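Local structure of CG4930 (Drosophila melanogaster, 3ISM) at residues Leu259-Thr264 with Phe297-Glu302; Asp116-Leu119 with Asp125-Arg128; Pro323-Asp328 with Asp336-Glu341. The protein inhibits the nuclease EndoG by forming a complex with it, and probably acts as a ribonuclease inhibitor. The protein carries 1 engineered substitution. All coordinates share one frame; numbering follows the deposited sequence.

Interaction 1: residues Leu259-Thr264 with Phe297-Glu302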
# COMPACT_ATOMS: atom_id res chain seq x y z
N LEU C 259 7.84 51.23 -10.11
CA LEU C 259 8.87 51.51 -9.10
C LEU C 259 10.21 51.93 -9.72
O LEU C 259 10.91 52.80 -9.19
CB LEU C 259 9.09 50.28 -8.21
CG LEU C 259 8.08 49.99 -7.10
CD1 LEU C 259 7.99 48.49 -6.81
CD2 LEU C 259 8.41 50.78 -5.83
N LEU C 260 10.55 51.29 -10.84
CA LEU C 260 11.83 51.48 -11.50
C LEU C 260 11.81 52.53 -12.60
O LEU C 260 12.84 53.16 -12.88
CB LEU C 260 12.31 50.14 -12.07
CG LEU C 260 12.71 49.01 -11.13
CD1 LEU C 260 12.99 47.77 -11.94
CD2 LEU C 260 13.92 49.37 -10.27
N PHE C 261 10.66 52.73 -13.25
CA PHE C 261 10.61 53.55 -14.46
C PHE C 261 9.58 54.69 -14.49
O PHE C 261 9.30 55.23 -15.57
CB PHE C 261 10.45 52.65 -15.70
CG PHE C 261 11.44 51.52 -15.77
CD1 PHE C 261 12.80 51.78 -15.92
CD2 PHE C 261 11.02 50.20 -15.67
CE1 PHE C 261 13.72 50.75 -15.98
CE2 PHE C 261 11.94 49.16 -15.72
CZ PHE C 261 13.29 49.43 -15.88
N ASP C 262 9.04 55.07 -13.34
CA ASP C 262 8.20 56.27 -13.24
C ASP C 262 9.06 57.53 -13.40
O ASP C 262 8.59 58.57 -13.85
CB ASP C 262 7.42 56.32 -11.92
CG ASP C 262 6.16 55.46 -11.94
OD1 ASP C 262 5.56 55.28 -13.03
OD2 ASP C 262 5.76 54.97 -10.87
N GLY C 263 10.33 57.40 -13.01
CA GLY C 263 11.34 58.43 -13.19
C GLY C 263 12.69 57.78 -12.94
O GLY C 263 12.97 56.69 -13.46
N THR C 264 13.53 58.45 -12.16
CA THR C 264 14.77 57.84 -11.66
C THR C 264 14.49 57.28 -10.27
O THR C 264 14.21 58.05 -9.34
CB THR C 264 15.93 58.84 -11.62
OG1 THR C 264 16.06 59.49 -12.89
CG2 THR C 264 17.24 58.13 -11.28
N PHE C 297 13.79 39.26 -19.47
CA PHE C 297 14.67 39.79 -20.51
C PHE C 297 14.30 41.21 -20.91
O PHE C 297 15.19 42.04 -21.14
CB PHE C 297 14.63 38.89 -21.75
CG PHE C 297 15.59 37.74 -21.70
CD1 PHE C 297 16.89 37.89 -22.15
CD2 PHE C 297 15.18 36.50 -21.23
CE1 PHE C 297 17.78 36.83 -22.12
CE2 PHE C 297 16.06 35.42 -21.19
CZ PHE C 297 17.36 35.58 -21.63
N ASN C 298 13.00 41.47 -21.01
CA ASN C 298 12.49 42.82 -21.28
C ASN C 298 12.84 43.80 -20.17
O ASN C 298 13.25 44.94 -20.44
CB ASN C 298 10.97 42.81 -21.50
CG ASN C 298 10.54 41.95 -22.68
OD1 ASN C 298 9.62 41.14 -22.57
ND2 ASN C 298 11.19 42.14 -23.82
N LEU C 299 12.69 43.36 -18.92
CA LEU C 299 13.04 44.18 -17.76
C LEU C 299 14.53 44.51 -17.71
O LEU C 299 14.90 45.66 -17.48
CB LEU C 299 12.58 43.55 -16.46
CG LEU C 299 12.99 44.24 -15.15
CD1 LEU C 299 12.41 45.64 -15.06
CD2 LEU C 299 12.59 43.42 -13.94
N ARG C 300 15.37 43.49 -17.94
CA ARG C 300 16.83 43.68 -17.99
C ARG C 300 17.24 44.72 -19.03
O ARG C 300 18.05 45.60 -18.73
CB ARG C 300 17.54 42.36 -18.30
CG ARG C 300 19.03 42.53 -18.65
CD ARG C 300 19.58 41.35 -19.42
NE ARG C 300 19.10 41.34 -20.79
CZ ARG C 300 19.51 40.49 -21.73
NH1 ARG C 300 20.41 39.56 -21.45
NH2 ARG C 300 19.01 40.58 -22.96
N ASP C 301 16.68 44.61 -20.23
CA ASP C 301 16.97 45.53 -21.34
C ASP C 301 16.56 46.97 -21.01
O ASP C 301 17.22 47.92 -21.42
CB ASP C 301 16.28 45.07 -22.63
CG ASP C 301 16.86 43.78 -23.19
OD1 ASP C 301 17.81 43.22 -22.57
OD2 ASP C 301 16.37 43.32 -24.24
N GLU C 302 15.47 47.12 -20.26
CA GLU C 302 15.01 48.43 -19.81
C GLU C 302 15.85 48.96 -18.64
O GLU C 302 16.06 50.17 -18.52
CB GLU C 302 13.52 48.39 -19.46
CG GLU C 302 12.84 49.77 -19.46
CD GLU C 302 13.05 50.55 -20.75
OE1 GLU C 302 12.96 49.95 -21.85
OE2 GLU C 302 13.29 51.78 -20.67

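Interaction 2: residues Asp116-Leu119 with Asp125-Arg128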
# COMPACT_ATOMS: atom_id res chain seq x y z
N ASP C 116 -9.31 -36.59 32.77
CA ASP C 116 -10.06 -37.68 33.36
C ASP C 116 -9.14 -38.68 34.04
O ASP C 116 -9.49 -39.21 35.10
CB ASP C 116 -10.98 -38.33 32.34
CG ASP C 116 -12.15 -37.42 31.94
OD1 ASP C 116 -12.22 -36.28 32.45
OD2 ASP C 116 -12.98 -37.83 31.12
N GLU C 117 -7.96 -38.90 33.44
CA GLU C 117 -6.93 -39.76 34.01
C GLU C 117 -6.27 -39.12 35.23
O GLU C 117 -5.97 -39.80 36.22
CB GLU C 117 -5.87 -40.11 32.95
CG GLU C 117 -4.98 -41.31 33.33
CD GLU C 117 -5.70 -42.67 33.38
OE1 GLU C 117 -6.78 -42.83 32.77
OE2 GLU C 117 -5.18 -43.59 34.02
N VAL C 118 -6.05 -37.81 35.15
CA VAL C 118 -5.50 -37.04 36.26
C VAL C 118 -6.40 -37.16 37.50
O VAL C 118 -5.91 -37.41 38.60
CB VAL C 118 -5.28 -35.56 35.84
CG1 VAL C 118 -5.21 -34.63 37.08
CG2 VAL C 118 -4.01 -35.45 35.01
N LEU C 119 -7.71 -37.05 37.29
CA LEU C 119 -8.68 -37.08 38.40
C LEU C 119 -8.88 -38.47 39.00
O LEU C 119 -8.97 -38.61 40.22
CB LEU C 119 -10.02 -36.48 37.96
CG LEU C 119 -9.97 -35.01 37.51
CD1 LEU C 119 -11.35 -34.54 37.11
CD2 LEU C 119 -9.38 -34.13 38.60
N ASP C 125 -3.00 -31.85 42.84
CA ASP C 125 -2.09 -30.71 42.76
C ASP C 125 -1.82 -30.36 41.30
O ASP C 125 -1.95 -29.21 40.91
CB ASP C 125 -0.77 -30.97 43.50
CG ASP C 125 -0.95 -30.98 45.02
OD1 ASP C 125 -1.91 -30.36 45.53
OD2 ASP C 125 -0.12 -31.62 45.70
N PHE C 126 -1.49 -31.37 40.49
CA PHE C 126 -1.33 -31.17 39.04
C PHE C 126 -2.61 -30.61 38.39
O PHE C 126 -2.53 -29.74 37.53
CB PHE C 126 -0.89 -32.47 38.35
CG PHE C 126 -0.60 -32.32 36.88
CD1 PHE C 126 0.61 -31.80 36.43
CD2 PHE C 126 -1.55 -32.72 35.93
CE1 PHE C 126 0.87 -31.67 35.07
CE2 PHE C 126 -1.28 -32.58 34.56
CZ PHE C 126 -0.08 -32.05 34.14
N TRP C 127 -3.77 -31.09 38.82
CA TRP C 127 -5.04 -30.58 38.31
C TRP C 127 -5.18 -29.10 38.66
O TRP C 127 -5.37 -28.28 37.78
CB TRP C 127 -6.24 -31.40 38.81
CG TRP C 127 -7.61 -30.82 38.53
CD1 TRP C 127 -8.54 -30.46 39.46
CD2 TRP C 127 -8.19 -30.51 37.25
NE1 TRP C 127 -9.67 -29.96 38.85
CE2 TRP C 127 -9.48 -29.98 37.49
CE3 TRP C 127 -7.75 -30.63 35.92
CZ2 TRP C 127 -10.33 -29.58 36.46
CZ3 TRP C 127 -8.59 -30.22 34.89
CH2 TRP C 127 -9.87 -29.71 35.17
N ARG C 128 -5.01 -28.77 39.94
CA ARG C 128 -5.16 -27.40 40.42
C ARG C 128 -4.06 -26.43 39.96
O ARG C 128 -4.36 -25.33 39.49
CB ARG C 128 -5.27 -27.37 41.95
CG ARG C 128 -6.57 -27.94 42.48
CD ARG C 128 -6.74 -27.70 43.98
NE ARG C 128 -5.67 -28.35 44.73
CZ ARG C 128 -5.81 -29.49 45.41
NH1 ARG C 128 -6.98 -30.11 45.45
NH2 ARG C 128 -4.76 -29.99 46.06

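Interaction 3: residues Pro323-Asp328 with Asp336-Glu341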
# COMPACT_ATOMS: atom_id res chain seq x y z
N PRO C 323 16.25 34.22 -15.55
CA PRO C 323 15.35 33.13 -15.91
C PRO C 323 15.34 32.03 -14.86
O PRO C 323 16.37 31.76 -14.22
CB PRO C 323 15.95 32.61 -17.22
CG PRO C 323 16.56 33.82 -17.85
CD PRO C 323 17.12 34.60 -16.68
N SER C 324 14.17 31.44 -14.64
CA SER C 324 14.05 30.30 -13.72
C SER C 324 14.77 29.09 -14.29
O SER C 324 14.76 28.89 -15.51
CB SER C 324 12.58 29.98 -13.49
OG SER C 324 12.43 29.01 -12.47
N CYS C 325 15.38 28.28 -13.42
CA CYS C 325 16.13 27.10 -13.85
C CYS C 325 16.20 26.00 -12.79
O CYS C 325 15.54 26.09 -11.74
CB CYS C 325 17.53 27.50 -14.35
SG CYS C 325 18.67 28.00 -13.07
N ALA C 326 16.97 24.93 -13.07
CA ALA C 326 17.06 23.76 -12.18
C ALA C 326 17.63 24.10 -10.81
O ALA C 326 17.60 23.27 -9.90
CB ALA C 326 17.89 22.64 -12.83
N ARG C 327 18.15 25.31 -10.69
CA ARG C 327 18.67 25.78 -9.43
C ARG C 327 17.52 26.15 -8.52
O ARG C 327 17.62 26.02 -7.30
CB ARG C 327 19.59 26.99 -9.66
CG ARG C 327 20.93 26.60 -10.31
CD ARG C 327 21.76 27.82 -10.71
NE ARG C 327 22.12 28.69 -9.59
CZ ARG C 327 23.06 28.44 -8.69
NH1 ARG C 327 23.77 27.31 -8.75
NH2 ARG C 327 23.32 29.32 -7.73
N ASP C 328 16.41 26.59 -9.12
CA ASP C 328 15.29 27.15 -8.36
C ASP C 328 13.95 26.42 -8.51
O ASP C 328 13.03 26.64 -7.70
CB ASP C 328 15.14 28.67 -8.62
CG ASP C 328 14.78 29.00 -10.08
OD1 ASP C 328 15.68 28.99 -10.95
OD2 ASP C 328 13.59 29.29 -10.34
N ASP C 336 19.24 20.29 -18.71
CA ASP C 336 18.78 21.60 -19.18
C ASP C 336 19.91 22.65 -19.16
O ASP C 336 20.73 22.66 -18.23
CB ASP C 336 17.58 22.07 -18.35
CG ASP C 336 16.37 21.18 -18.55
OD1 ASP C 336 16.16 20.69 -19.68
OD2 ASP C 336 15.61 20.97 -17.57
N PRO C 337 19.96 23.51 -20.20
CA PRO C 337 21.01 24.53 -20.29
C PRO C 337 20.77 25.68 -19.31
O PRO C 337 19.66 26.23 -19.26
CB PRO C 337 20.90 25.03 -21.74
CG PRO C 337 19.48 24.75 -22.14
CD PRO C 337 19.03 23.56 -21.35
N LEU C 338 21.79 26.03 -18.53
CA LEU C 338 21.68 27.13 -17.57
C LEU C 338 21.68 28.48 -18.30
O LEU C 338 22.26 28.61 -19.39
CB LEU C 338 22.81 27.04 -16.54
CG LEU C 338 22.71 25.95 -15.46
CD1 LEU C 338 24.09 25.57 -14.93
CD2 LEU C 338 21.79 26.35 -14.32
N PRO C 339 21.04 29.51 -17.70
CA PRO C 339 20.92 30.79 -18.41
C PRO C 339 22.10 31.73 -18.14
O PRO C 339 21.91 32.83 -17.62
CB PRO C 339 19.62 31.36 -17.84
CG PRO C 339 19.52 30.77 -16.45
CD PRO C 339 20.43 29.57 -16.37
N PHE C 340 23.31 31.30 -18.51
CA PHE C 340 24.52 32.10 -18.30
C PHE C 340 24.43 33.41 -19.08
O PHE C 340 24.77 34.47 -18.56
CB PHE C 340 25.78 31.34 -18.74
CG PHE C 340 26.02 30.05 -18.01
CD1 PHE C 340 26.38 30.05 -16.66
CD2 PHE C 340 25.92 28.83 -18.68
CE1 PHE C 340 26.61 28.84 -15.98
CE2 PHE C 340 26.15 27.62 -18.02
CZ PHE C 340 26.50 27.63 -16.66
N GLU C 341 23.93 33.30 -20.31
CA GLU C 341 23.93 34.38 -21.31
C GLU C 341 23.12 35.61 -20.88
O GLU C 341 23.48 36.74 -21.25
CB GLU C 341 23.42 33.87 -22.67
CG GLU C 341 23.78 32.41 -23.03
CD GLU C 341 22.88 31.37 -22.33
OE1 GLU C 341 21.66 31.61 -22.16
OE2 GLU C 341 23.40 30.29 -21.95

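Interaction 1: residues Leu259-Thr264 with Phe297-Glu302
Phe-261 and Glu-302 meet through a CH-pi contact in which the aliphatic part of an acid, not its charge, does the touching. Glu-302 CG lies over one face of the Phe-261 ring, 3.7 Å from its centroid and 16° off the ring normal. With CG anti to the backbone N (chi1 -159°) and a bend at chi2, the methylene is laid on the ring while the carboxylate plane stands nearly upright to it, at 83°. The acid group has a long, weak ion pair with Lys-306. Leu-260 CB sits over the centre of the opposite face, which leaves the ring sandwiched between the preceding residue in the chain and one of helix 290-305. A separate approach brings Phe-261 CE1 to 3.5 Å from the backbone Glu-302 O.

These contacts join two neighbouring helices of the all-helical second half of the chain, the end of helix 238-261 and helix 290-305, and helices 267-287 and 309-317 add Ala-273, Leu-277 and Phe-311 to the same apolar patch.

Leu-299 supplies the apolar contacts. Its CD1 reaches the edge of the Phe-261 ring, in its plane, Leu-299 CD1 lying 3.6 Å from Phe-261 CE2. The same methyl group touches Leu-260 CD1 at 3.8 Å, the two leucine side chains crossing at about a right angle.

Interaction 2: residues Asp116-Leu119 with Asp125-Arg128
Leu-119 and Trp-127 meet methyl to ring face across the corner where helix 104-120 turns through a short connection into helix 124-132. Both helices lie within the region that resembles the Ku C-terminal domain, and the corner closes over side chains that are mostly buried. Leu-119 CD2 stands over the five-membered ring of the indole, 3.9 Å from its centroid and 14° off the normal, a CH-pi contact made over the face. The same methyl lies 3.8 Å from Trp-127 CG. The CB of Leu-119 points aside from the partner helix; with CG anti to the carbonyl carbon (chi1 -61°), the CD2 methyl still reaches across to the indole.

Val-118 points toward the second helix and divides its two methyl groups between neighbouring residues there. CG1 takes Trp-127, meeting its CB at 3.8 Å, whereas CG2 turns to Phe-126 and approaches its CD2 at 3.8 Å. In both pairs the side chains cross at about a right angle, the two methyls reaching two adjacent residues of the helix. An alanine here is likely to leave a gap at the fork, depriving Phe-126 CD2 and Trp-127 CB of their methyl partners and weakening the hold between the helices.

Helix 52-75 extends the apolar cluster, Phe-75 packing on Val-118 and Leu-74 on Phe-126. The indole N-H is satisfied from a later loop: Trp-127 NE1 donates a hydrogen bond to the backbone O of His-160.

Interaction 3: residues Pro323-Asp328 with Asp336-Glu341
Two prolines, Pro-323 and Pro-339, slide past each other in opposite directions where two irregular loop segments meet. Pro-339 is also the centre of an inverse gamma turn, a tight bend just ahead of the short, weakly bonded helix 340-343. Pro-323 CB lies 3.9 Å from Pro-339 CB, and Pro-323 also packs against Ile-296 and Phe-297 of helix 290-305, thereby tying the loop to the helical bundle.

Cys-325 occupies the middle of the contact. In one of its two modelled conformers, for which alone the sulfur contacts hold, SG lies between the backbone N and the carbonyl carbon (chi1 72°), a placement that directs Cys-325 SG at Leu-338 CD2, 3.7 Å away, and brings it 4.1 Å from Pro-339 CD. The same leucine methyl is met by the aliphatic part of Arg-327, crossing it at about a right angle with Arg-327 CD 3.9 Å from Leu-338 CD2, while the guanidinium group goes on to a salt bridge with Glu-320.

This junction stands at the interface with the nuclease: Asp-336 forms a salt bridge with Arg-70 of the CG8862 chain, and Ala-326 O accepts a hydrogen bond from Arg-134 of that chain. Within its own loop, Asp-328 braces the turn: Cys-325 N lies 2.6 Å from Asp-328 OD1, which it meets on the syn side, 28° out of the carboxylate plane.

From the N terminus, interaction 2 comes first: it closes the short connection between helices 104-120 and 124-132 in the first half of the chain. Interaction 1 follows far along the sequence and encloses a largely helical excursion of 32 residues, bringing the end of helix 238-261 against helix 290-305. Interaction 3 then closes a non-helical loop of seven residues, joining the loop after helix 309-317 to the residues leading into helix 340-343. The three are in series, with none nested or crossing. Interactions 1 and 3 lie on the same side of the chain's centre and touch, Phe-297 packing on Pro-323, whereas interaction 2 is on the opposite side, its centre about 101 Å from that of interaction 1.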